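Local structure of sensor protein (Vibrio parahaemolyticus, 3I9Y) at residues 170-173 with 174-177; 103-106 with 107-111; 249-252 with 253-256. The protein responds to trimethylamine N-oxide as the receptor TorS and probably relays the signal by histidine phosphorylation, this chain being its sensor domain. One frame throughout, in Å; residues are numbered along the deposited sequence.

Contact 1 of 3, residues 170-173 with 174-177; sequences AFKM and LNQI
In the second half of helix 158-180, part of one of the two stacked four-helix bundles of this sensor domain, Phe171 and Asn175 show a water bridging a side chain to the carbonyl one turn behind it. Asn175 N donates to Phe171 O at 2.9 Å, the routine helical bond. The side chain of Asn175 stays close to that carbonyl: with CG beside its backbone N (chi1 -74°), Asn175 brings its CG to 3.4 Å from Phe171 O. A water completes the link, donating to Phe171 O at 3.0 Å and to Asn175 OD1 at 2.7 Å. The carbonyl therefore accepts twice, from the amide within the helix and from the water bound on the exposed flank, and the water limits how the carboxamide can turn.

On the neighbouring flank Gln176 behaves differently. Its buried OE1 approaches the stem of Met173, 3.3 Å from Met173 CA and 3.6 Å from Met173 CG, the two side chains passing at a slant. The main hold on this oxygen comes from outside, a hydrogen bond from Asn199 ND2 of helix 186-208, where Met173 also packs. Lys172 lies across the outside of Gln176 at roughly a right angle, but its eclipsed chi2 makes the exact course of the chain doubtful. On the side toward helix 63-114, Ile177 meets Val101 and Met104 while Leu174 rests on Ser108. Division of one helix into a hydrated polar flank and buried faces turned to its neighbours is typical of a four-helix bundle.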
loop_
_atom_site.group_PDB
_atom_site.type_symbol
_atom_site.label_atom_id
_atom_site.label_comp_id
_atom_site.label_asym_id
_atom_site.label_seq_id
_atom_site.Cartn_x
_atom_site.Cartn_y
_atom_site.Cartn_z
ATOM N N ALA A 170 -17.434 9.871 -21.315
ATOM C CA ALA A 170 -16.492 10.544 -20.400
ATOM C C ALA A 170 -17.008 10.147 -18.966
ATOM O O ALA A 170 -16.219 9.844 -18.141
ATOM C CB ALA A 170 -16.570 12.161 -20.600
ATOM N N PHE A 171 -18.353 10.013 -18.716
ATOM C CA PHE A 171 -18.718 9.660 -17.366
ATOM C C PHE A 171 -18.343 8.169 -17.083
ATOM O O PHE A 171 -17.932 7.847 -15.914
ATOM C CB PHE A 171 -20.244 9.853 -17.122
ATOM C CG PHE A 171 -20.663 11.310 -16.949
ATOM C CD1 PHE A 171 -19.660 12.298 -16.783
ATOM C CD2 PHE A 171 -22.016 11.681 -16.875
ATOM C CE1 PHE A 171 -19.972 13.699 -16.549
ATOM C CE2 PHE A 171 -22.410 12.974 -16.633
ATOM C CZ PHE A 171 -21.410 14.037 -16.471
ATOM N N LYS A 172 -18.489 7.298 -18.080
ATOM C CA LYS A 172 -18.181 5.940 -17.796
ATOM C C LYS A 172 -16.605 5.815 -17.571
ATOM O O LYS A 172 -16.179 5.028 -16.751
ATOM C CB LYS A 172 -18.481 4.886 -18.954
ATOM C CG LYS A 172 -18.150 3.382 -18.208
ATOM C CD LYS A 172 -17.594 3.194 -16.419
ATOM C CE LYS A 172 -17.567 1.874 -15.348
ATOM N NZ LYS A 172 -16.984 1.644 -13.568
ATOM N N MET A 173 -15.787 6.554 -18.296
ATOM C CA MET A 173 -14.276 6.361 -18.049
ATOM C C MET A 173 -13.962 6.901 -16.575
ATOM O O MET A 173 -13.157 6.354 -15.864
ATOM C CB MET A 173 -13.541 7.174 -19.087
ATOM C CG MET A 173 -13.665 6.252 -20.445
ATOM S SD MET A 173 -12.934 7.215 -21.817
ATOM C CE MET A 173 -11.367 7.447 -21.319
ATOM N N LEU A 174 -14.643 7.964 -16.126
ATOM C CA LEU A 174 -14.388 8.443 -14.766
ATOM C C LEU A 174 -14.927 7.407 -13.718
ATOM O O LEU A 174 -14.308 7.145 -12.678
ATOM C CB LEU A 174 -15.146 9.724 -14.571
ATOM C CG LEU A 174 -14.582 10.741 -13.647
ATOM C CD1 LEU A 174 -15.713 11.564 -13.024
ATOM C CD2 LEU A 174 -13.434 10.303 -12.590
ATOM N N ASN A 175 -16.033 6.761 -13.974
ATOM C CA ASN A 175 -16.520 5.740 -13.029
ATOM C C ASN A 175 -15.468 4.613 -13.008
ATOM O O ASN A 175 -15.240 4.060 -11.911
ATOM C CB ASN A 175 -17.940 5.080 -13.513
ATOM C CG ASN A 175 -19.155 6.075 -13.311
ATOM O OD1 ASN A 175 -19.065 7.065 -12.545
ATOM N ND2 ASN A 175 -20.251 5.819 -13.993
ATOM N N GLN A 176 -14.884 4.241 -14.148
ATOM C CA GLN A 176 -13.834 3.162 -14.196
ATOM C C GLN A 176 -12.638 3.523 -13.291
ATOM O O GLN A 176 -12.187 2.707 -12.514
ATOM C CB GLN A 176 -13.213 2.950 -15.652
ATOM C CG GLN A 176 -14.344 2.314 -16.540
ATOM C CD GLN A 176 -13.856 2.250 -17.951
ATOM O OE1 GLN A 176 -13.284 3.207 -18.523
ATOM N NE2 GLN A 176 -13.979 1.090 -18.497
ATOM N N ILE A 177 -12.129 4.766 -13.416
ATOM C CA ILE A 177 -10.989 5.178 -12.609
ATOM C C ILE A 177 -11.446 5.179 -11.119
ATOM O O ILE A 177 -10.702 4.625 -10.348
ATOM C CB ILE A 177 -10.606 6.577 -12.992
ATOM C CG1 ILE A 177 -9.918 6.444 -14.378
ATOM C CG2 ILE A 177 -9.396 6.986 -12.085
ATOM C CD1 ILE A 177 -9.438 7.997 -14.810
HETATM O O HOH W 1 -18.817 9.510 -13.619
#

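Contact 2 of 3, residues 103-106 with 107-111; sequences EMRL and LSEEL
Met104 O is gripped by two donors from one residue, Ser108 OG at 2.9 Å and Ser108 N at 3.0 Å. The hydroxyl and the amide reach the carbonyl from opposite faces of its plane, and the carbonyl accepts both at once. This is the familiar serine-to-carbonyl bond within a helix, here on the long helix 63-114 in a region predicted to be coiled coil. It depends on the serine torsion: OG stands beside the backbone N (chi1 -69°) and is thereby turned toward the preceding turn. The buried hydroxyl spends its proton inside its own helix, on a face turned to helix 158-180.

Met104, Ser108 and Leu111 follow one another at steps of four and three residues, the spacing by which a helix keeps one face turned to its neighbours in such bundles. At the far end of this row Leu111 packs on Met219 of helix 213-228. Leu222 and Leu226 of that same helix meet Leu107 from outside, and the carboxylate of Glu103 is paired with Arg229.

On the more exposed side the charges are less closely matched. Arg105 and Glu109 have opposite charges one turn apart, yet Arg105 NH1 stays 4.2 Å from Glu109 OE1, beyond a salt bridge, and the guanidinium is instead paired with Glu102. Glu109 runs alongside Leu106, both pointing the same way, although its unusual first two torsions make the exact course of the glutamate chain uncertain. Back on the side of helix 213-228, Leu107 covers the carbonyl of Glu103 with its branch point, Leu107 CG lying 3.3 Å from Glu103 O.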
loop_
_atom_site.group_PDB
_atom_site.type_symbol
_atom_site.label_atom_id
_atom_site.label_comp_id
_atom_site.label_asym_id
_atom_site.label_seq_id
_atom_site.Cartn_x
_atom_site.Cartn_y
_atom_site.Cartn_z
ATOM N N GLU A 103 -6.334 14.597 -10.873
ATOM C CA GLU A 103 -6.107 15.275 -12.175
ATOM C C GLU A 103 -7.036 14.693 -13.254
ATOM O O GLU A 103 -7.512 15.386 -14.181
ATOM C CB GLU A 103 -4.706 14.984 -12.785
ATOM C CG GLU A 103 -3.622 15.448 -11.753
ATOM C CD GLU A 103 -2.159 15.071 -12.184
ATOM O OE1 GLU A 103 -1.296 15.619 -11.477
ATOM O OE2 GLU A 103 -1.855 14.290 -13.129
ATOM N N MET A 104 -7.207 13.382 -13.180
ATOM C CA MET A 104 -8.059 12.703 -14.180
ATOM C C MET A 104 -9.558 13.130 -14.010
ATOM O O MET A 104 -10.318 13.180 -15.088
ATOM C CB MET A 104 -7.958 11.178 -14.088
ATOM C CG MET A 104 -6.540 10.836 -14.613
ATOM S SD MET A 104 -6.477 8.949 -14.576
ATOM C CE MET A 104 -5.749 9.113 -13.594
ATOM N N ARG A 105 -10.022 13.292 -12.755
ATOM C CA ARG A 105 -11.427 13.696 -12.530
ATOM C C ARG A 105 -11.529 15.179 -13.136
ATOM O O ARG A 105 -12.570 15.503 -13.830
ATOM C CB ARG A 105 -11.807 13.830 -11.010
ATOM C CG ARG A 105 -13.366 14.251 -10.812
ATOM C CD ARG A 105 -13.484 14.295 -9.158
ATOM N NE ARG A 105 -12.760 15.557 -8.786
ATOM C CZ ARG A 105 -13.235 16.787 -9.053
ATOM N NH1 ARG A 105 -14.401 16.902 -9.676
ATOM N NH2 ARG A 105 -12.617 17.937 -8.787
ATOM N N LEU A 106 -10.584 16.085 -12.874
ATOM C CA LEU A 106 -10.779 17.430 -13.430
ATOM C C LEU A 106 -10.807 17.432 -15.017
ATOM O O LEU A 106 -11.478 18.232 -15.624
ATOM C CB LEU A 106 -9.559 18.385 -13.061
ATOM C CG LEU A 106 -9.627 18.532 -11.524
ATOM C CD1 LEU A 106 -8.377 19.290 -11.053
ATOM C CD2 LEU A 106 -10.722 19.574 -11.324
ATOM N N LEU A 107 -9.889 16.697 -15.657
ATOM C CA LEU A 107 -9.834 16.654 -17.118
ATOM C C LEU A 107 -11.180 16.061 -17.592
ATOM O O LEU A 107 -11.688 16.494 -18.575
ATOM C CB LEU A 107 -8.700 15.648 -17.645
ATOM C CG LEU A 107 -7.369 16.296 -17.308
ATOM C CD1 LEU A 107 -6.458 15.108 -17.438
ATOM C CD2 LEU A 107 -6.959 17.461 -18.238
ATOM N N SER A 108 -11.690 15.025 -16.976
ATOM C CA SER A 108 -12.988 14.427 -17.397
ATOM C C SER A 108 -14.186 15.405 -17.342
ATOM O O SER A 108 -15.065 15.390 -18.208
ATOM C CB SER A 108 -13.424 13.257 -16.463
ATOM O OG SER A 108 -12.441 12.185 -16.739
ATOM N N GLU A 109 -14.286 16.149 -16.297
ATOM C CA GLU A 109 -15.337 17.071 -16.160
ATOM C C GLU A 109 -15.156 18.135 -17.233
ATOM O O GLU A 109 -16.146 18.619 -17.806
ATOM C CB GLU A 109 -15.308 17.715 -14.721
ATOM C CG GLU A 109 -15.024 19.380 -14.732
ATOM C CD GLU A 109 -13.758 19.959 -13.835
ATOM O OE1 GLU A 109 -14.037 20.084 -12.440
ATOM O OE2 GLU A 109 -12.600 20.364 -14.487
ATOM N N GLU A 110 -13.929 18.637 -17.406
ATOM C CA GLU A 110 -13.755 19.582 -18.417
ATOM C C GLU A 110 -14.146 19.011 -19.843
ATOM O O GLU A 110 -14.702 19.631 -20.703
ATOM C CB GLU A 110 -12.351 19.875 -18.423
ATOM C CG GLU A 110 -12.111 21.033 -19.098
ATOM C CD GLU A 110 -10.691 21.463 -18.848
ATOM O OE1 GLU A 110 -10.225 22.289 -19.699
ATOM O OE2 GLU A 110 -10.017 20.964 -17.846
ATOM N N LEU A 111 -13.769 17.794 -20.122
ATOM C CA LEU A 111 -14.169 17.203 -21.409
ATOM C C LEU A 111 -15.731 17.136 -21.504
ATOM O O LEU A 111 -16.388 17.518 -22.534
ATOM C CB LEU A 111 -13.741 15.829 -21.396
ATOM C CG LEU A 111 -13.892 14.914 -22.597
ATOM C CD1 LEU A 111 -13.273 15.472 -23.952
ATOM C CD2 LEU A 111 -12.893 13.789 -22.008
#

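Contact 3 of 3, residues 249-252 with 253-256; sequences LMQK and TLEL
Side chains three and four residues apart meet here on a single helix, 232-267, along a largely solvent-facing surface: Gln251 reaches Glu255, while Thr253 turns back to Leu249. The first pair is a light contact. Gln251 NE2 donates to Glu255 OE2 at 3.4 Å, a weak bond by length although fairly straight (159°). The two chains cross at about a right angle, and the planes of the amide and carboxylate are 60° apart, far from a flat pairing. The glutamine gets there by starting with CG anti to its backbone N (chi1 174°) and then folding at chi2, while Glu255 remains extended. The other carboxylate oxygen of Glu255 faces a neighbour's methylenes, with OE1 3.5 Å from Lys252 CD; the ammonium itself lies farther off, and any attraction is probably a modest one through space.

The inner flank faces the interior of a four-helix bundle, and there the polar contacts are shared with helix 63-114. Thr253 N donates to Leu249 O at 2.9 Å, and Thr253 OG1 lies 3.1 Å from the same carbonyl. Asn79 joins both: its ND2 donates to Leu249 O, and its OD1 is hydrogen-bonded to Thr253 OG1, so the carboxamide spans carbonyl and hydroxyl at a buried spot. Met250 packs on Leu83 and also on Val23 and Ser27 of helix 5-27.

At the next residue the backbone is less even, for Leu254 N makes only weak bonds to Met250 O and Gln251 O. Leu256 lies over the next carbonyl, its CG 3.3 Å from Lys252 O, and its side chain also packs on Asn75 and Asn79.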
loop_
_atom_site.group_PDB
_atom_site.type_symbol
_atom_site.label_atom_id
_atom_site.label_comp_id
_atom_site.label_asym_id
_atom_site.label_seq_id
_atom_site.Cartn_x
_atom_site.Cartn_y
_atom_site.Cartn_z
ATOM N N LEU A 249 4.284 -10.092 5.487
ATOM C CA LEU A 249 5.296 -9.710 6.437
ATOM C C LEU A 249 4.691 -9.687 7.887
ATOM O O LEU A 249 5.371 -10.168 8.808
ATOM C CB LEU A 249 5.911 -8.405 6.078
ATOM C CG LEU A 249 7.331 -8.084 5.585
ATOM C CD1 LEU A 249 8.338 -9.153 5.132
ATOM C CD2 LEU A 249 7.169 -7.048 4.559
ATOM N N MET A 250 3.424 -9.203 8.046
ATOM C CA MET A 250 2.848 -9.146 9.361
ATOM C C MET A 250 2.566 -10.575 9.900
ATOM O O MET A 250 2.689 -10.771 11.088
ATOM C CB MET A 250 1.576 -8.300 9.450
ATOM C CG MET A 250 2.103 -6.850 9.309
ATOM S SD MET A 250 0.727 -5.800 9.071
ATOM C CE MET A 250 -0.091 -5.725 10.578
ATOM N N GLN A 251 2.212 -11.459 9.077
ATOM C CA GLN A 251 1.966 -12.841 9.457
ATOM C C GLN A 251 3.331 -13.402 9.971
ATOM O O GLN A 251 3.405 -14.018 11.042
ATOM C CB GLN A 251 1.527 -13.657 8.202
ATOM C CG GLN A 251 1.388 -15.179 8.486
ATOM C CD GLN A 251 0.435 -15.365 9.762
ATOM O OE1 GLN A 251 -0.666 -14.644 9.856
ATOM N NE2 GLN A 251 0.852 -16.315 10.765
ATOM N N LYS A 252 4.404 -13.101 9.259
ATOM C CA LYS A 252 5.740 -13.567 9.615
ATOM C C LYS A 252 6.127 -12.918 10.947
ATOM O O LYS A 252 6.708 -13.541 11.784
ATOM C CB LYS A 252 6.676 -13.247 8.496
ATOM C CG LYS A 252 7.826 -14.076 8.426
ATOM C CD LYS A 252 7.512 -15.389 7.557
ATOM C CE LYS A 252 8.698 -16.526 7.724
ATOM N NZ LYS A 252 9.493 -17.007 6.338
ATOM N N THR A 253 5.724 -11.717 11.237
ATOM C CA THR A 253 6.053 -11.128 12.526
ATOM C C THR A 253 5.475 -12.001 13.688
ATOM O O THR A 253 6.172 -12.142 14.761
ATOM C CB THR A 253 5.349 -9.774 12.761
ATOM O OG1 THR A 253 5.624 -8.897 11.630
ATOM C CG2 THR A 253 5.902 -9.077 14.026
ATOM N N LEU A 254 4.243 -12.484 13.541
ATOM C CA LEU A 254 3.601 -13.281 14.672
ATOM C C LEU A 254 4.426 -14.575 14.764
ATOM O O LEU A 254 4.725 -14.965 15.868
ATOM C CB LEU A 254 2.155 -13.819 14.338
ATOM C CG LEU A 254 1.296 -12.661 13.917
ATOM C CD1 LEU A 254 -0.210 -13.123 13.355
ATOM C CD2 LEU A 254 1.238 -11.712 15.131
ATOM N N GLU A 255 4.704 -15.248 13.667
ATOM C CA GLU A 255 5.485 -16.473 13.783
ATOM C C GLU A 255 6.893 -16.240 14.312
ATOM O O GLU A 255 7.489 -17.136 14.955
ATOM C CB GLU A 255 5.729 -17.105 12.423
ATOM C CG GLU A 255 4.340 -17.356 11.815
ATOM C CD GLU A 255 4.492 -17.620 10.222
ATOM O OE1 GLU A 255 5.656 -17.499 9.713
ATOM O OE2 GLU A 255 3.502 -17.964 9.524
ATOM N N LEU A 256 7.529 -15.090 13.968
ATOM C CA LEU A 256 8.880 -14.878 14.426
ATOM C C LEU A 256 8.879 -14.609 15.937
ATOM O O LEU A 256 9.894 -15.003 16.616
ATOM C CB LEU A 256 9.601 -13.753 13.655
ATOM C CG LEU A 256 9.924 -14.106 12.184
ATOM C CD1 LEU A 256 10.402 -12.819 11.390
ATOM C CD2 LEU A 256 10.983 -15.196 12.075
#

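How the contacts relate
Contacts 1 and 2 are neighbours: their centres are 10 Å apart, and helices 63-114 and 158-180, which follow each other in the chain, pack there directly. Leu174 CD2 comes to 3.9 Å from Arg105 CA, and Ala170 CB lies 4.3 Å from Leu111 CD2, so the inward faces of both contacts form one interface. Contact 3 lies on the opposite side of the chain's centre, its centre about 39 Å from that of contact 1 and about 43 Å from that of contact 2. Helix 63-114 connects the two regions, carrying contact 2 itself and, through Asn79, meeting contact 3, in keeping with a sensor domain of two stacked four-helix bundles.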